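Local coordinates for endoglucanase (Acetivibrio cellulolyticus, PDB 5NRM), which acts as a scaffoldin whose type I cohesin domain, the part present here, binds enzyme-borne dockerins during assembly of the cellulosome, at the interface of chains A and B. Sequence-based numbering; all coordinates share one arbitrary frame. Chains: chain A, Endoglucanase; chain B, DocCel5: Type I dockerin repeat domain from A. cellulolyticus family 5 endoglucanase WP_010249057 S51I, L52N mutant.

Contact 1: the interface of chains A and B. Residues chain A 34, 78-79, 83, 122, 126; chain B 13-14, 16-18, 21.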
ATOM      1  N   THR A  34       3.909   5.399   6.576  1.00  9.75           N
ATOM      2  CA  THR A  34       3.884   4.046   5.977  1.00 10.19           C
ATOM      3  C   THR A  34       2.472   3.689   5.565  1.00  9.50           C
ATOM      4  O   THR A  34       1.496   4.112   6.243  1.00  9.28           O
ATOM      5  CB  THR A  34       4.390   2.922   6.991  1.00 11.75           C
ATOM      6  OG1 THR A  34       3.295   2.349   7.732  1.00 12.40           O
ATOM      7  CG2 THR A  34       5.292   3.414   8.033  1.00 12.85           C
ATOM      8  N   PHE A  78       3.632   2.182   0.560  1.00  8.12           N
ATOM      9  CA  PHE A  78       4.279   3.475   0.698  1.00  8.31           C
ATOM     10  C   PHE A  78       5.173   3.461   1.951  1.00  8.55           C
ATOM     11  O   PHE A  78       4.774   2.941   3.008  1.00  8.76           O
ATOM     12  CB  PHE A  78       3.260   4.637   0.842  1.00  8.25           C
ATOM     13  CG  PHE A  78       3.857   5.942   1.241  1.00  8.70           C
ATOM     14  CD1 PHE A  78       4.550   6.788   0.315  1.00  9.52           C
ATOM     15  CD2 PHE A  78       3.833   6.329   2.557  1.00  8.97           C
ATOM     16  CE1 PHE A  78       5.132   7.956   0.735  1.00  9.92           C
ATOM     17  CE2 PHE A  78       4.407   7.538   2.996  1.00  9.56           C
ATOM     18  CZ  PHE A  78       5.102   8.340   2.090  1.00 10.01           C
ATOM     19  N   LEU A  79       6.358   4.079   1.859  1.00  8.64           N
ATOM     20  CA  LEU A  79       7.150   4.399   3.025  1.00  9.06           C
ATOM     21  C   LEU A  79       7.931   5.659   2.777  1.00 10.13           C
ATOM     22  O   LEU A  79       8.513   5.819   1.682  1.00 10.21           O
ATOM     23  CB  LEU A  79       8.148   3.216   3.229  1.00  9.80           C
ATOM     24  CG  LEU A  79       9.135   3.387   4.413  1.00 10.59           C
ATOM     25  CD1 LEU A  79       8.426   3.400   5.776  1.00 10.70           C
ATOM     26  CD2 LEU A  79      10.226   2.349   4.382  1.00 11.08           C
ATOM     27  N   MET A  83      12.557   8.361   6.610  1.00 15.22           N
ATOM     28  CA  MET A  83      12.100   8.165   8.010  1.00 17.63           C
ATOM     29  C   MET A  83      12.318   9.453   8.803  1.00 18.25           C
ATOM     30  O   MET A  83      12.760   9.415   9.972  1.00 19.43           O
ATOM     31  CB  MET A  83      12.780   6.950   8.652  1.00 19.86           C
ATOM     32  CG  MET A  83      12.472   5.619   7.962  1.00 22.85           C
ATOM     33  SD  MET A  83      10.784   5.126   8.352  1.00 29.46           S
ATOM     34  CE  MET A  83      10.755   4.965  10.080  1.00 30.57           C
ATOM     35  N   GLY A 122       0.906   3.786   9.166  1.00  8.87           N
ATOM     36  CA  GLY A 122       1.665   4.265  10.294  1.00  9.09           C
ATOM     37  C   GLY A 122       1.931   5.714  10.210  1.00  9.34           C
ATOM     38  O   GLY A 122       2.269   6.201   9.110  1.00  9.48           O
ATOM     39  N   LEU A 126       5.454   5.964  13.751  1.00 12.70           N
ATOM     40  CA  LEU A 126       5.207   4.573  13.443  1.00 13.22           C
ATOM     41  C   LEU A 126       4.134   3.968  14.306  1.00 13.78           C
ATOM     42  O   LEU A 126       4.127   2.741  14.595  1.00 15.72           O
ATOM     43  CB  LEU A 126       6.488   3.765  13.468  1.00 14.12           C
ATOM     44  CG  LEU A 126       7.548   4.261  12.489  1.00 14.73           C
ATOM     45  CD1 LEU A 126       8.775   3.332  12.538  1.00 16.54           C
ATOM     46  CD2 LEU A 126       7.004   4.412  11.076  1.00 14.51           C
TER
ATOM     47  N   SER B  13       3.599  -2.725   6.612  1.00  8.05           N
ATOM     48  CA  SER B  13       4.467  -1.610   6.297  1.00  8.79           C
ATOM     49  C   SER B  13       5.108  -0.951   7.534  1.00  8.64           C
ATOM     50  O   SER B  13       6.114  -0.243   7.415  1.00  9.55           O
ATOM     51  CB  SER B  13       3.689  -0.540   5.491  1.00  8.80           C
ATOM     52  OG  SER B  13       2.561  -0.048   6.228  1.00  9.00           O
ATOM     53  N   ILE B  14       4.551  -1.224   8.705  1.00  8.10           N
ATOM     54  CA  ILE B  14       5.240  -0.788   9.950  1.00  8.29           C
ATOM     55  C   ILE B  14       6.495  -1.662  10.230  1.00  8.00           C
ATOM     56  O   ILE B  14       7.526  -1.122  10.608  1.00  8.55           O
ATOM     57  CB  ILE B  14       4.271  -0.703  11.140  1.00  8.34           C
ATOM     58  CG1 ILE B  14       3.266   0.477  10.866  1.00  8.58           C
ATOM     59  CG2 ILE B  14       5.044  -0.592  12.425  1.00  8.64           C
ATOM     60  CD1 ILE B  14       2.131   0.628  11.881  1.00  9.03           C
ATOM     61  N   PHE B  16       8.188  -2.939   7.742  1.00  9.37           N
ATOM     62  CA  PHE B  16       9.084  -2.383   6.725  1.00 10.14           C
ATOM     63  C   PHE B  16       9.755  -1.094   7.167  1.00 10.49           C
ATOM     64  O   PHE B  16      10.936  -0.913   6.954  1.00 11.35           O
ATOM     65  CB  PHE B  16       8.200  -2.135   5.509  1.00  9.91           C
ATOM     66  CG  PHE B  16       8.872  -1.779   4.189  1.00 11.00           C
ATOM     67  CD1 PHE B  16       9.872  -2.534   3.672  1.00 12.01           C
ATOM     68  CD2 PHE B  16       8.384  -0.743   3.451  1.00 11.06           C
ATOM     69  CE1 PHE B  16      10.393  -2.242   2.427  1.00 13.26           C
ATOM     70  CE2 PHE B  16       8.928  -0.423   2.195  1.00 12.37           C
ATOM     71  CZ  PHE B  16       9.950  -1.183   1.700  1.00 13.49           C
ATOM     72  N   ALA B  17       8.997  -0.217   7.794  1.00  9.93           N
ATOM     73  CA  ALA B  17       9.541   0.986   8.384  1.00 10.86           C
ATOM     74  C   ALA B  17      10.587   0.770   9.487  1.00 11.56           C
ATOM     75  O   ALA B  17      11.646   1.447   9.553  1.00 12.95           O
ATOM     76  CB  ALA B  17       8.426   1.868   8.880  1.00 10.63           C
ATOM     77  N   LEU B  18      10.312  -0.174  10.353  1.00 11.19           N
ATOM     78  CA  LEU B  18      11.242  -0.494  11.387  1.00 12.11           C
ATOM     79  C   LEU B  18      12.526  -1.052  10.785  1.00 12.88           C
ATOM     80  O   LEU B  18      13.613  -0.722  11.238  1.00 13.66           O
ATOM     81  CB  LEU B  18      10.669  -1.501  12.374  1.00 11.77           C
ATOM     82  CG  LEU B  18       9.541  -0.912  13.259  1.00 11.35           C
ATOM     83  CD1 LEU B  18       8.780  -1.985  13.950  1.00 11.40           C
ATOM     84  CD2 LEU B  18      10.037   0.048  14.328  1.00 12.48           C
ATOM     85  N   ASN B  21      14.424   1.933   9.603  1.00 17.12           N
ATOM     86  CA  ASN B  21      15.110   2.614  10.685  1.00 19.86           C
ATOM     87  C   ASN B  21      16.320   1.866  11.157  1.00 20.65           C
ATOM     88  O   ASN B  21      17.323   2.502  11.519  1.00 21.74           O
ATOM     89  CB  ASN B  21      14.211   2.863  11.856  1.00 20.07           C
ATOM     90  CG  ASN B  21      13.439   4.125  11.722  1.00 22.18           C
ATOM     91  OD1 ASN B  21      12.357   4.266  12.314  1.00 26.02           O
ATOM     92  ND2 ASN B  21      13.973   5.064  10.976  1.00 23.73           N
TER
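The hydroxyls of A:Thr34 and B:Ser13 meet in a hydrogen bond, OG1 to OG 2.9 Å, whose direction is not settled because either oxygen can give or accept. B:Ser13 starts its helix, and its OG stands between the backbone N and the carbonyl carbon (chi1 59°), where it faces the cohesin strand. Threonine suits the opposite place because it is two-faced: OG1 serves the serine, while the methyl CG2 joins the apolar centre and touches B:Ala17 CB at 3.6 Å.

That alanine methyl is the hub of the patch, shared by A:Thr34, A:Leu79 and A:Leu126. A:Leu79 CD1 presses on CB at 3.5 Å, slightly tighter than usual, and A:Leu126 CD2 reaches it at 3.6 Å from the other flank. Alanine's single methyl lets the helix backbone come close to the cohesin surface. With CG anti to its backbone N (chi1 178°), A:Leu79 carries its fork out to the helix: CD1 meets the alanine, while CD2 sits above the ring plane of B:Phe16, over its CD2/CE2 side and 3.7 Å from ring atom CD2. Beyond the alanine, the chains of A:Leu126 and B:Leu18 run alongside each other, pointing opposite ways, with CD1 of the first 3.9 Å from CD2 of the second. B:Ile14 CD1 rests 4.0 Å from CA of A:Gly122, whose lack of a side chain lets the isoleucine come near.

At the far end the bent chain of A:Met83 folds over the amide of B:Asn21; the modelled closeness of its methyl to that amide is doubtful.

The site joins dockerin helix 13-23, whose first turn completes a calcium-binding EF-hand-like loop, to cohesin strands 34-41, 73-79 and 118-122 and the loops carrying A:Met83 and A:Leu126.

Contact 2: the interface of chains A and B. Residues chain A 67, 69, 75; chain B 60-62.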
ATOM      1  N   ASN A  67       1.651  -3.057  -7.348  1.00  9.52           N
ATOM      2  CA  ASN A  67       1.895  -4.226  -8.186  1.00 10.49           C
ATOM      3  C   ASN A  67       0.618  -5.032  -8.347  1.00 10.58           C
ATOM      4  O   ASN A  67      -0.144  -5.213  -7.398  1.00 10.13           O
ATOM      5  CB  ASN A  67       2.983  -5.083  -7.559  1.00 11.28           C
ATOM      6  CG  ASN A  67       3.290  -6.323  -8.363  1.00 11.98           C
ATOM      7  OD1 ASN A  67       3.628  -6.218  -9.534  1.00 14.43           O
ATOM      8  ND2 ASN A  67       3.173  -7.467  -7.760  1.00 13.04           N
ATOM      9  N   GLU A  69      -0.770  -8.333  -8.284  1.00 12.06           N
ATOM     10  CA  GLU A  69      -0.331  -9.657  -7.805  1.00 12.93           C
ATOM     11  C   GLU A  69      -0.964 -10.766  -8.687  1.00 13.53           C
ATOM     12  O   GLU A  69      -0.330 -11.781  -9.058  1.00 14.02           O
ATOM     13  CB  GLU A  69      -0.681  -9.872  -6.331  1.00 13.14           C
ATOM     14  CG  GLU A  69      -0.395 -11.283  -5.846  1.00 14.87           C
ATOM     15  CD  GLU A  69      -0.701 -11.430  -4.372  1.00 16.60           C
ATOM     16  OE1 GLU A  69      -0.473 -10.456  -3.681  1.00 16.99           O
ATOM     17  OE2 GLU A  69      -1.201 -12.507  -3.962  1.00 20.42           O
ATOM     18  N   LYS A  75      -1.508  -4.863  -4.880  1.00  9.72           N
ATOM     19  CA  LYS A  75      -0.843  -4.592  -3.599  0.50  9.88           C
ATOM     20  C   LYS A  75      -0.269  -3.192  -3.685  1.00  9.60           C
ATOM     21  O   LYS A  75       0.357  -2.850  -4.718  1.00  9.53           O
ATOM     22  CB  LYS A  75       0.266  -5.628  -3.359  0.50 10.94           C
ATOM     23  CG  LYS A  75      -0.149  -7.075  -3.549  0.50 12.43           C
ATOM     24  CD  LYS A  75      -1.204  -7.550  -2.571  0.50 13.68           C
ATOM     25  CE  LYS A  75      -0.756  -7.432  -1.132  0.50 14.45           C
ATOM     26  NZ  LYS A  75      -1.449  -8.303  -0.147  0.50 15.91           N
TER
ATOM     27  N   LEU B  60       4.548  -6.215  -1.775  1.00 12.61           N
ATOM     28  CA  LEU B  60       3.982  -5.988  -3.105  1.00 13.15           C
ATOM     29  C   LEU B  60       3.380  -7.240  -3.790  1.00 14.36           C
ATOM     30  O   LEU B  60       2.978  -7.175  -4.926  1.00 14.88           O
ATOM     31  CB  LEU B  60       4.961  -5.271  -4.053  1.00 14.17           C
ATOM     32  CG  LEU B  60       5.225  -3.807  -3.675  1.00 13.64           C
ATOM     33  CD1 LEU B  60       6.420  -3.240  -4.425  1.00 15.37           C
ATOM     34  CD2 LEU B  60       3.972  -2.992  -3.815  1.00 13.16           C
ATOM     35  N   GLY B  61       3.391  -8.375  -3.102  1.00 14.87           N
ATOM     36  CA  GLY B  61       2.901  -9.615  -3.647  1.00 16.61           C
ATOM     37  C   GLY B  61       3.712 -10.217  -4.787  1.00 19.12           C
ATOM     38  O   GLY B  61       3.209 -11.015  -5.608  1.00 21.02           O
ATOM     39  N   MET B  62       4.971  -9.815  -4.898  1.00 20.32           N
ATOM     40  CA  MET B  62       5.858 -10.318  -5.921  1.00 24.10           C
ATOM     41  C   MET B  62       6.442 -11.665  -5.528  1.00 26.19           C
ATOM     42  O   MET B  62       6.837 -12.445  -6.432  1.00 27.15           O
ATOM     43  CB  MET B  62       7.001  -9.343  -6.116  1.00 25.83           C
ATOM     44  CG  MET B  62       6.497  -7.973  -6.533  1.00 26.43           C
ATOM     45  SD  MET B  62       7.958  -6.966  -6.730  1.00 30.01           S
ATOM     46  CE  MET B  62       7.283  -5.603  -7.618  1.00 30.10           C
TER
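A:Asn67 supplies the polar bond of this patch: its side-chain amide nitrogen ND2 donates to the backbone carbonyl O of B:Leu60 at 2.9 Å. The bond is fairly straight, 158° at the hydrogen, and the oxygen lies close to the plane of the asparagine amide. Seen from the acceptor, the donor is tilted 25° from the carbonyl plane. With CG anti to the backbone N, the amide extends away from its strand toward the dockerin. Asparagine suits this place because a short amide can offer an N-H to a main-chain oxygen at a helix end, where carbonyls lack the next turn to bond to.

Van der Waals packing surrounds that bond. B:Met62, its chain extended beyond CG, passes over one face of the asparagine amide. Its CG lies above ND2, 3.6 Å away, and its methyl CE comes nearer to CG of A:Asn67; an unbranched, flexible thioether suits such a flat surface. From the neighbouring strand A:Lys75 uses its aliphatic part, CB and CG touching B:Leu60 before the chain bends at chi2 and chi3. Its CG comes 3.4 Å from O of B:Leu60. The leucine returns the contact with CD2, 3.7 Å from the backbone O of A:Lys75.

Contact with bare backbone makes up the rest. A:Glu69 reaches out with an extended chain and sets carboxylate OE1 3.5 Å from CA of B:Gly61. Glycine fits twice over: it offers no side chain to obstruct the glutamate, and it readily takes the left-handed backbone conformation found here (phi 68°), in which the chain turns off the helix.

In the fold, the patch lies where the dockerin chain leaves helix 49-59, against neighbouring cohesin strands 64-70 and 73-79.

The C-alpha centres of contact 1 and contact 2 lie about 17 Å apart. Cohesin strand 73-79 enters both, giving its final residues to contact 1 and A:Lys75 to contact 2. The dockerin contributes different elements: the length of helix 13-23 to contact 1, but the short segment just after helix 49-59 to contact 2. One helix thus lies against the cohesin while the other meets it through its C-terminal end. Two separated footholds would be expected to fix the dockerin's orientation, as befits a module that attaches an enzyme to its scaffoldin.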